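PDB 3L1W: Endonuclease/exonuclease/phosphatase domain-containing protein from Enterococcus faecalis, which is of unknown function but belongs to the endonuclease/exonuclease/phosphatase family and may act as a 3'-5' RNA exonuclease. Local coordinates for residues Ala4-Arg9 against His242-Ala247; Cys39-Val44 against Gly73-Tyr78; Asn130-His135 against Met164-Ala169. All coordinates share one frame; numbering follows the deposited sequence.

Interaction 1: residues Ala4-Arg9 against His242-Ala247; sequences ATYNVR and HFPLEA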
loop_
_atom_site.group_PDB
_atom_site.type_symbol
_atom_site.label_atom_id
_atom_site.label_comp_id
_atom_site.label_asym_id
_atom_site.label_seq_id
_atom_site.Cartn_x
_atom_site.Cartn_y
_atom_site.Cartn_z
ATOM N N ALA A 4 -10.686 -6.246 -3.248
ATOM C CA ALA A 4 -9.475 -7.018 -3.532
ATOM C C ALA A 4 -9.775 -8.504 -3.595
ATOM O O ALA A 4 -10.816 -8.967 -3.124
ATOM C CB ALA A 4 -8.425 -6.757 -2.458
ATOM N N THR A 5 -8.847 -9.246 -4.184
ATOM C CA THR A 5 -8.883 -10.697 -4.126
ATOM C C THR A 5 -7.486 -11.169 -3.718
ATOM O O THR A 5 -6.479 -10.579 -4.106
ATOM C CB THR A 5 -9.350 -11.323 -5.462
ATOM O OG1 THR A 5 -9.305 -12.754 -5.372
ATOM C CG2 THR A 5 -8.472 -10.864 -6.629
ATOM N N TYR A 6 -7.424 -12.225 -2.915
ATOM C CA TYR A 6 -6.139 -12.675 -2.384
ATOM C C TYR A 6 -6.205 -14.172 -2.132
ATOM O O TYR A 6 -6.978 -14.642 -1.281
ATOM C CB TYR A 6 -5.857 -11.924 -1.078
ATOM C CG TYR A 6 -4.448 -12.014 -0.514
ATOM C CD1 TYR A 6 -3.370 -12.443 -1.290
ATOM C CD2 TYR A 6 -4.196 -11.636 0.806
ATOM C CE1 TYR A 6 -2.083 -12.492 -0.760
ATOM C CE2 TYR A 6 -2.923 -11.680 1.336
ATOM C CZ TYR A 6 -1.870 -12.111 0.559
ATOM O OH TYR A 6 -0.606 -12.155 1.123
ATOM N N ASN A 7 -5.424 -14.922 -2.900
ATOM C CA ASN A 7 -5.240 -16.335 -2.649
ATOM C C ASN A 7 -4.135 -16.432 -1.613
ATOM O O ASN A 7 -2.979 -16.088 -1.903
ATOM C CB ASN A 7 -4.852 -17.052 -3.949
ATOM C CG ASN A 7 -4.628 -18.542 -3.756
ATOM O OD1 ASN A 7 -4.117 -18.981 -2.730
ATOM N ND2 ASN A 7 -5.006 -19.330 -4.754
ATOM N N VAL A 8 -4.496 -16.883 -0.406
ATOM C CA VAL A 8 -3.578 -16.802 0.729
ATOM C C VAL A 8 -2.729 -18.038 0.947
ATOM O O VAL A 8 -1.972 -18.088 1.922
ATOM C CB VAL A 8 -4.308 -16.420 2.047
ATOM C CG1 VAL A 8 -4.981 -15.052 1.905
ATOM C CG2 VAL A 8 -5.307 -17.510 2.464
ATOM N N ARG A 9 -2.843 -19.004 0.026
ATOM C CA ARG A 9 -2.114 -20.286 0.064
ATOM C C ARG A 9 -2.595 -21.237 1.165
ATOM O O ARG A 9 -2.499 -20.946 2.365
ATOM C CB ARG A 9 -0.593 -20.069 0.130
ATOM C CG ARG A 9 0.231 -21.345 0.360
ATOM C CD ARG A 9 0.223 -22.301 -0.828
ATOM N NE ARG A 9 1.252 -23.330 -0.637
ATOM C CZ ARG A 9 1.483 -24.334 -1.473
ATOM N NH1 ARG A 9 0.757 -24.465 -2.574
ATOM N NH2 ARG A 9 2.452 -25.213 -1.204
ATOM N N HIS A 242 0.811 -15.840 -3.912
ATOM C CA HIS A 242 0.194 -14.846 -4.793
ATOM C C HIS A 242 0.346 -13.461 -4.182
ATOM O O HIS A 242 0.376 -13.322 -2.959
ATOM C CB HIS A 242 -1.312 -15.080 -4.911
ATOM C CG HIS A 242 -1.693 -16.378 -5.543
ATOM N ND1 HIS A 242 -2.476 -16.449 -6.678
ATOM C CD2 HIS A 242 -1.458 -17.655 -5.164
ATOM C CE1 HIS A 242 -2.671 -17.718 -6.993
ATOM N NE2 HIS A 242 -2.076 -18.469 -6.082
ATOM N N PHE A 243 0.381 -12.437 -5.023
ATOM C CA PHE A 243 0.157 -11.068 -4.543
ATOM C C PHE A 243 -1.345 -10.832 -4.463
ATOM O O PHE A 243 -2.093 -11.322 -5.308
ATOM C CB PHE A 243 0.714 -10.041 -5.535
ATOM C CG PHE A 243 2.197 -10.118 -5.735
ATOM C CD1 PHE A 243 3.041 -10.270 -4.649
ATOM C CD2 PHE A 243 2.750 -10.000 -7.008
ATOM C CE1 PHE A 243 4.424 -10.321 -4.826
ATOM C CE2 PHE A 243 4.130 -10.040 -7.194
ATOM C CZ PHE A 243 4.967 -10.205 -6.104
ATOM N N PRO A 244 -1.797 -10.053 -3.465
ATOM C CA PRO A 244 -3.171 -9.549 -3.554
ATOM C C PRO A 244 -3.335 -8.687 -4.802
ATOM O O PRO A 244 -2.387 -8.022 -5.266
ATOM C CB PRO A 244 -3.312 -8.654 -2.305
ATOM C CG PRO A 244 -2.183 -9.069 -1.392
ATOM C CD PRO A 244 -1.078 -9.535 -2.294
ATOM N N LEU A 245 -4.553 -8.678 -5.327
ATOM C CA LEU A 245 -4.903 -7.852 -6.468
ATOM C C LEU A 245 -6.039 -6.976 -5.992
ATOM O O LEU A 245 -7.030 -7.483 -5.461
ATOM C CB LEU A 245 -5.380 -8.741 -7.626
ATOM C CG LEU A 245 -5.928 -8.091 -8.892
ATOM C CD1 LEU A 245 -4.896 -7.155 -9.509
ATOM C CD2 LEU A 245 -6.340 -9.192 -9.897
ATOM N N GLU A 246 -5.896 -5.668 -6.149
ATOM C CA GLU A 246 -6.955 -4.764 -5.734
ATOM C C GLU A 246 -7.475 -3.875 -6.862
ATOM O O GLU A 246 -6.819 -3.701 -7.893
ATOM C CB GLU A 246 -6.513 -3.930 -4.529
ATOM C CG GLU A 246 -5.471 -2.876 -4.837
ATOM C CD GLU A 246 -5.377 -1.818 -3.736
ATOM O OE1 GLU A 246 -5.389 -2.174 -2.537
ATOM O OE2 GLU A 246 -5.301 -0.622 -4.074
ATOM N N ALA A 247 -8.689 -3.369 -6.684
ATOM C CA ALA A 247 -9.263 -2.407 -7.617
ATOM C C ALA A 247 -10.002 -1.329 -6.846
ATOM O O ALA A 247 -10.519 -1.566 -5.756
ATOM C CB ALA A 247 -10.216 -3.098 -8.594
HETATM O O HOH W 1 1.463 -12.052 -0.701
HETATM O O HOH W 2 -4.196 -13.322 -4.998
#

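Interaction 2: residues Cys39-Val44 against Gly73-Tyr78; sequences CCIQEV and GLAILY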
loop_
_atom_site.group_PDB
_atom_site.type_symbol
_atom_site.label_atom_id
_atom_site.label_comp_id
_atom_site.label_asym_id
_atom_site.label_seq_id
_atom_site.Cartn_x
_atom_site.Cartn_y
_atom_site.Cartn_z
ATOM N N CYS A 39 -12.857 -8.231 0.496
ATOM C CA CYS A 39 -11.774 -8.999 -0.106
ATOM C C CYS A 39 -12.239 -10.428 -0.307
ATOM O O CYS A 39 -12.684 -11.077 0.642
ATOM C CB CYS A 39 -10.535 -8.986 0.808
ATOM S SG CYS A 39 -9.032 -9.716 0.051
ATOM N N CYS A 40 -12.131 -10.931 -1.535
ATOM C CA CYS A 40 -12.339 -12.357 -1.771
ATOM C C CYS A 40 -11.056 -13.096 -1.418
ATOM O O CYS A 40 -9.964 -12.671 -1.793
ATOM C CB CYS A 40 -12.709 -12.619 -3.233
ATOM S SG CYS A 40 -14.402 -12.110 -3.642
ATOM N N ILE A 41 -11.196 -14.198 -0.688
ATOM C CA ILE A 41 -10.066 -14.988 -0.235
ATOM C C ILE A 41 -10.186 -16.389 -0.802
ATOM O O ILE A 41 -11.265 -16.980 -0.755
ATOM C CB ILE A 41 -10.081 -15.109 1.304
ATOM C CG1 ILE A 41 -9.870 -13.740 1.960
ATOM C CG2 ILE A 41 -8.993 -16.085 1.797
ATOM C CD1 ILE A 41 -8.477 -13.154 1.704
ATOM N N GLN A 42 -9.090 -16.928 -1.337
ATOM C CA GLN A 42 -9.054 -18.335 -1.734
ATOM C C GLN A 42 -8.066 -19.136 -0.887
ATOM O O GLN A 42 -7.112 -18.578 -0.339
ATOM C CB GLN A 42 -8.696 -18.507 -3.217
ATOM C CG GLN A 42 -9.601 -17.755 -4.184
ATOM C CD GLN A 42 -9.232 -16.285 -4.252
ATOM O OE1 GLN A 42 -8.051 -15.936 -4.257
ATOM N NE2 GLN A 42 -10.235 -15.419 -4.312
ATOM N N GLU A 43 -8.318 -20.440 -0.804
ATOM C CA GLU A 43 -7.423 -21.433 -0.184
ATOM C C GLU A 43 -7.328 -21.323 1.334
ATOM O O GLU A 43 -6.246 -21.154 1.886
ATOM C CB GLU A 43 -6.030 -21.407 -0.821
ATOM C CG GLU A 43 -6.041 -21.768 -2.304
ATOM C CD GLU A 43 -4.686 -22.205 -2.839
ATOM O OE1 GLU A 43 -3.827 -22.617 -2.042
ATOM O OE2 GLU A 43 -4.487 -22.165 -4.076
ATOM N N VAL A 44 -8.468 -21.419 2.006
ATOM C CA VAL A 44 -8.477 -21.390 3.460
ATOM C C VAL A 44 -9.159 -22.625 4.047
ATOM O O VAL A 44 -10.360 -22.845 3.862
ATOM C CB VAL A 44 -9.119 -20.093 4.009
ATOM C CG1 VAL A 44 -8.173 -18.920 3.782
ATOM C CG2 VAL A 44 -10.488 -19.824 3.356
ATOM N N GLY A 73 -11.591 -24.081 1.680
ATOM C CA GLY A 73 -12.723 -23.241 1.346
ATOM C C GLY A 73 -12.378 -21.865 0.811
ATOM O O GLY A 73 -11.224 -21.547 0.518
ATOM N N LEU A 74 -13.422 -21.060 0.678
ATOM C CA LEU A 74 -13.323 -19.693 0.196
ATOM C C LEU A 74 -13.909 -18.789 1.261
ATOM O O LEU A 74 -14.698 -19.231 2.100
ATOM C CB LEU A 74 -14.136 -19.521 -1.080
ATOM C CG LEU A 74 -13.807 -20.431 -2.256
ATOM C CD1 LEU A 74 -14.742 -20.151 -3.430
ATOM C CD2 LEU A 74 -12.337 -20.264 -2.670
ATOM N N ALA A 75 -13.524 -17.517 1.238
ATOM C CA ALA A 75 -14.129 -16.553 2.141
ATOM C C ALA A 75 -14.343 -15.248 1.416
ATOM O O ALA A 75 -13.652 -14.933 0.436
ATOM C CB ALA A 75 -13.238 -16.330 3.385
ATOM N N ILE A 76 -15.323 -14.491 1.885
ATOM C CA ILE A 76 -15.425 -13.095 1.505
ATOM C C ILE A 76 -15.371 -12.299 2.791
ATOM O O ILE A 76 -16.218 -12.466 3.664
ATOM C CB ILE A 76 -16.731 -12.787 0.747
ATOM C CG1 ILE A 76 -16.796 -13.610 -0.539
ATOM C CG2 ILE A 76 -16.795 -11.282 0.415
ATOM C CD1 ILE A 76 -18.125 -13.497 -1.273
ATOM N N LEU A 77 -14.325 -11.489 2.930
ATOM C CA LEU A 77 -14.187 -10.622 4.087
ATOM C C LEU A 77 -14.802 -9.290 3.712
ATOM O O LEU A 77 -14.601 -8.800 2.601
ATOM C CB LEU A 77 -12.703 -10.416 4.422
ATOM C CG LEU A 77 -11.876 -11.672 4.686
ATOM C CD1 LEU A 77 -10.431 -11.310 5.017
ATOM C CD2 LEU A 77 -12.500 -12.492 5.813
ATOM N N TYR A 78 -15.551 -8.694 4.628
ATOM C CA TYR A 78 -16.117 -7.376 4.352
ATOM C C TYR A 78 -16.256 -6.542 5.611
ATOM O O TYR A 78 -16.352 -7.065 6.725
ATOM C CB TYR A 78 -17.456 -7.485 3.598
ATOM C CG TYR A 78 -18.556 -8.195 4.353
ATOM C CD1 TYR A 78 -19.554 -7.478 5.002
ATOM C CD2 TYR A 78 -18.595 -9.578 4.414
ATOM C CE1 TYR A 78 -20.574 -8.133 5.685
ATOM C CE2 TYR A 78 -19.615 -10.238 5.099
ATOM C CZ TYR A 78 -20.589 -9.504 5.729
ATOM O OH TYR A 78 -21.591 -10.160 6.408
#

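Interaction 3: residues Asn130-His135 against Met164-Ala169; sequences NVHLDH and MGDFNA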
loop_
_atom_site.group_PDB
_atom_site.type_symbol
_atom_site.label_atom_id
_atom_site.label_comp_id
_atom_site.label_asym_id
_atom_site.label_seq_id
_atom_site.Cartn_x
_atom_site.Cartn_y
_atom_site.Cartn_z
ATOM N N ASN A 130 -16.799 -15.070 -5.747
ATOM C CA ASN A 130 -15.435 -15.486 -5.420
ATOM C C ASN A 130 -15.084 -16.710 -6.255
ATOM O O ASN A 130 -15.686 -17.771 -6.088
ATOM C CB ASN A 130 -15.339 -15.814 -3.929
ATOM C CG ASN A 130 -13.910 -16.056 -3.469
ATOM O OD1 ASN A 130 -13.034 -16.365 -4.272
ATOM N ND2 ASN A 130 -13.678 -15.929 -2.165
ATOM N N VAL A 131 -14.117 -16.537 -7.155
ATOM C CA VAL A 131 -13.702 -17.552 -8.114
ATOM C C VAL A 131 -12.451 -18.324 -7.672
ATOM O O VAL A 131 -11.447 -17.719 -7.315
ATOM C CB VAL A 131 -13.349 -16.860 -9.458
ATOM C CG1 VAL A 131 -12.784 -17.860 -10.449
ATOM C CG2 VAL A 131 -14.591 -16.156 -10.037
ATOM N N HIS A 132 -12.502 -19.656 -7.713
ATOM C CA HIS A 132 -11.265 -20.435 -7.695
ATOM C C HIS A 132 -11.419 -21.648 -8.587
ATOM O O HIS A 132 -11.991 -22.660 -8.183
ATOM C CB HIS A 132 -10.862 -20.868 -6.282
ATOM C CG HIS A 132 -9.463 -21.397 -6.206
ATOM N ND1 HIS A 132 -8.943 -21.987 -5.073
ATOM C CD2 HIS A 132 -8.471 -21.414 -7.129
ATOM C CE1 HIS A 132 -7.694 -22.355 -5.306
ATOM N NE2 HIS A 132 -7.382 -22.016 -6.545
ATOM N N LEU A 133 -10.910 -21.543 -9.807
ATOM C CA LEU A 133 -11.143 -22.597 -10.795
ATOM C C LEU A 133 -10.097 -23.683 -10.664
ATOM O O LEU A 133 -9.045 -23.460 -10.080
ATOM C CB LEU A 133 -11.149 -22.027 -12.216
ATOM C CG LEU A 133 -12.148 -20.893 -12.461
ATOM C CD1 LEU A 133 -12.086 -20.411 -13.897
ATOM C CD2 LEU A 133 -13.559 -21.343 -12.104
ATOM N N ASP A 134 -10.402 -24.855 -11.225
ATOM C CA ASP A 134 -9.543 -26.025 -11.134
ATOM C C ASP A 134 -8.202 -25.790 -11.818
ATOM O O ASP A 134 -8.135 -25.151 -12.864
ATOM C CB ASP A 134 -10.251 -27.215 -11.796
ATOM C CG ASP A 134 -10.049 -28.505 -11.044
ATOM O OD1 ASP A 134 -10.443 -28.582 -9.864
ATOM O OD2 ASP A 134 -9.506 -29.453 -11.636
ATOM N N HIS A 135 -7.128 -26.303 -11.232
ATOM C CA HIS A 135 -5.806 -26.166 -11.839
ATOM C C HIS A 135 -5.526 -27.257 -12.874
ATOM O O HIS A 135 -4.605 -27.145 -13.674
ATOM C CB HIS A 135 -4.709 -26.187 -10.767
ATOM C CG HIS A 135 -4.718 -27.418 -9.909
ATOM N ND1 HIS A 135 -4.139 -28.606 -10.304
ATOM C CD2 HIS A 135 -5.223 -27.638 -8.673
ATOM C CE1 HIS A 135 -4.294 -29.507 -9.351
ATOM N NE2 HIS A 135 -4.950 -28.948 -8.350
HETATM N N MSE A 164 -14.374 -12.185 -9.098
HETATM C CA MSE A 164 -13.019 -11.983 -8.579
HETATM C C MSE A 164 -12.413 -13.270 -8.090
HETATM O O MSE A 164 -13.050 -14.026 -7.372
HETATM C CB MSE A 164 -13.054 -11.030 -7.379
HETATM C CG MSE A 164 -13.991 -9.871 -7.538
HETATM SE SE MSE A 164 -14.059 -8.784 -5.916
HETATM C CE MSE A 164 -12.277 -8.077 -6.006
ATOM N N GLY A 165 -11.160 -13.509 -8.438
ATOM C CA GLY A 165 -10.465 -14.617 -7.821
ATOM C C GLY A 165 -9.361 -15.221 -8.657
ATOM O O GLY A 165 -8.809 -14.598 -9.564
ATOM N N ASP A 166 -9.054 -16.461 -8.317
ATOM C CA ASP A 166 -7.964 -17.188 -8.926
ATOM C C ASP A 166 -8.521 -18.065 -10.048
ATOM O O ASP A 166 -9.178 -19.086 -9.795
ATOM C CB ASP A 166 -7.279 -18.019 -7.844
ATOM C CG ASP A 166 -6.093 -18.801 -8.364
ATOM O OD1 ASP A 166 -5.913 -18.908 -9.600
ATOM O OD2 ASP A 166 -5.335 -19.321 -7.520
ATOM N N PHE A 167 -8.281 -17.653 -11.289
ATOM C CA PHE A 167 -8.804 -18.366 -12.452
ATOM C C PHE A 167 -7.911 -19.534 -12.836
ATOM O O PHE A 167 -8.303 -20.364 -13.658
ATOM C CB PHE A 167 -8.953 -17.425 -13.660
ATOM C CG PHE A 167 -10.128 -16.496 -13.566
ATOM C CD1 PHE A 167 -11.073 -16.438 -14.584
ATOM C CD2 PHE A 167 -10.284 -15.674 -12.470
ATOM C CE1 PHE A 167 -12.160 -15.571 -14.489
ATOM C CE2 PHE A 167 -11.369 -14.814 -12.372
ATOM C CZ PHE A 167 -12.301 -14.771 -13.380
ATOM N N ASN A 168 -6.707 -19.588 -12.260
ATOM C CA ASN A 168 -5.733 -20.606 -12.656
ATOM C C ASN A 168 -5.497 -20.623 -14.163
ATOM O O ASN A 168 -5.138 -21.656 -14.726
ATOM C CB ASN A 168 -6.168 -22.006 -12.177
ATOM C CG ASN A 168 -5.554 -22.381 -10.831
ATOM O OD1 ASN A 168 -4.359 -22.167 -10.602
ATOM N ND2 ASN A 168 -6.359 -22.960 -9.945
ATOM N N ALA A 169 -5.671 -19.473 -14.815
ATOM C CA ALA A 169 -5.566 -19.409 -16.273
ATOM C C ALA A 169 -4.922 -18.109 -16.719
ATOM O O ALA A 169 -5.346 -17.038 -16.299
ATOM C CB ALA A 169 -6.947 -19.541 -16.918
HETATM O O HOH W 3 -5.399 -24.527 -7.524
#

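Interaction 1: residues Ala4-Arg9 against His242-Ala247
Pro244 lays its ring over one face of Tyr6, with CG 3.5 Å from the centroid of the Tyr6 ring and almost on the ring normal. Tyr6 CG is anti to the backbone N (chi1 -167°), which carries the ring alongside the proline, and Val8 CG1 covers the opposite face nearer its rim. The carbonyl O of His242 meets the ring edge at Tyr6 CE1, and one water joins this O to Tyr6 OH. The second side-chain pair is a stack: the Asn7 amide lies over the His242 imidazole with the two planes 11° apart, and Asn7 CB stands 3.5 Å from the centroid of the His242 ring. A second water, in plane at the Tyr6 ring edge, accepts from Asn7 N and donates to Phe243 O, where the strands part. Direct pairing begins at Thr5 and Leu245, through Thr5 N to Leu245 O (2.8 Å) and Leu245 N to Thr5 O (3.0 Å).

Farther out, Asn7 OD1 accepts from Arg9 N (3.0 Å) in an Asx turn. Asn7 ND2 donates to Asp166 and Glu43, while His242 ND1 bonds to Asp215, so both stacked groups are fixed in rotation from outside the pair. His242 belongs to the SDHFP sequence characteristic of this family. Two polar groups set face to face, each with carboxylate partners, are consistent with a place in the active-site region of a DNase I-like fold.

Interaction 2: residues Cys39-Val44 against Gly73-Tyr78
Gly73 faces two residues at once, Glu43 and Val44, in a G1 beta bulge. Val44 N donates to Gly73 O (3.1 Å), and Gly73 N donates back to Val44 O in a more bent bond. Glu43 takes the positive phi (70°) of the bulge, and Val44 CG2 packs against Gly73 O.

At Leu74, CD2 leans over the partner strand to lie 3.9 Å from Gln42 CA. Ala75 restores regular antiparallel pairing: Ile41 N bonds to Ala75 O at 2.8 Å, Ala75 N bonds to Ile41 O, and their CB atoms meet at 4.0 Å. Ile76 turns to the face shared with Leu74, where its CG1 touches Cys40 SG loosely. Leu77 is on the face of Ala75 and Val44. With CG anti to its carbonyl carbon (chi1 -57°), it brings CD1 obliquely across Ile41, 3.9 Å from Ile41 CG1, while its backbone closes a two-bond pair with Cys39.

Strand 73-78 is thereby held between 38-44 and 59-64, and strand 2-7 flanks 38-44 on its other side. The face of Cys40 and Leu74 is packed against strand 126-132 of the second sheet, and Cys60 and Phe58 adjoin Leu77 on the other face.

Interaction 3: residues Asn130-His135 against Met164-Ala169
Asn168 reaches back across the contact to the chain after strand 126-132. Its CB lies 3.8 Å from Asp134 O; its CG comes against His135 CB; OD1 stays on the His135 side, more loosely. At the tip, Asn168 ND2 donates to Leu133 O over 2.7 Å at 164°, with the acceptor almost in the amide plane, and gives a further hydrogen to a water that only weakly reaches His132 NE2. Both donor directions of the amide are thus used, which fixes its flip. The unusual chi1 of -94° and the left-handed backbone of Asn168 aim the group this way, and an Asx turn, Asn168 N to Asp166 OD1 (2.9 Å), holds its root.

Asp166 runs beside His132, ring and carboxylate planes 23° apart, while its OD2 accepts from Asn7 ND2. Backbone bonds of a parallel pairing tie the segments: Val131 N to Met164 O (2.7 Å), Asp166 N to Val131 O, and Leu133 N to Asp166 O (3.0 Å). Gly165, where the chain turns its corner, sets a bare CA 3.3 Å from Val131 O. Beyond it, Val131 CG1 sits over one face of the Phe167 ring in a CH-pi contact, and Tyr216 meets that ring edge-to-face.

The GDFN sequence is a hallmark of DNase I-like proteins. Here His132, Asp166 and Asn168 gather their polar groups apart from the apolar Val131-Phe167 pair, consistent with the active-site region of such a protein.

Overall arrangement
The three contacts crowd the middle of the chain, their centres about 10 to 12 Å apart. Interactions 1 and 2 share one mixed sheet, in which strands 2-7 and 38-44 are neighbours, bonded through Tyr6 N to Cys40 O and Cys40 N to Ala4 O. Interaction 3 begins on the second sheet, facing the first, and runs on into the loops after its strands; Asn130 bridges the two sheets by bonding to Ile41 and Gln42. Along the chain, interaction 1 joins the N-terminal strand to the C-terminal one and encloses the others, which follow in series. Strand ends and adjoining loops from both sheets bring Asn7, Glu43, His132, Asp166, Asn168 and His242 near one another, consistent with the active site of a DNase I-like sandwich.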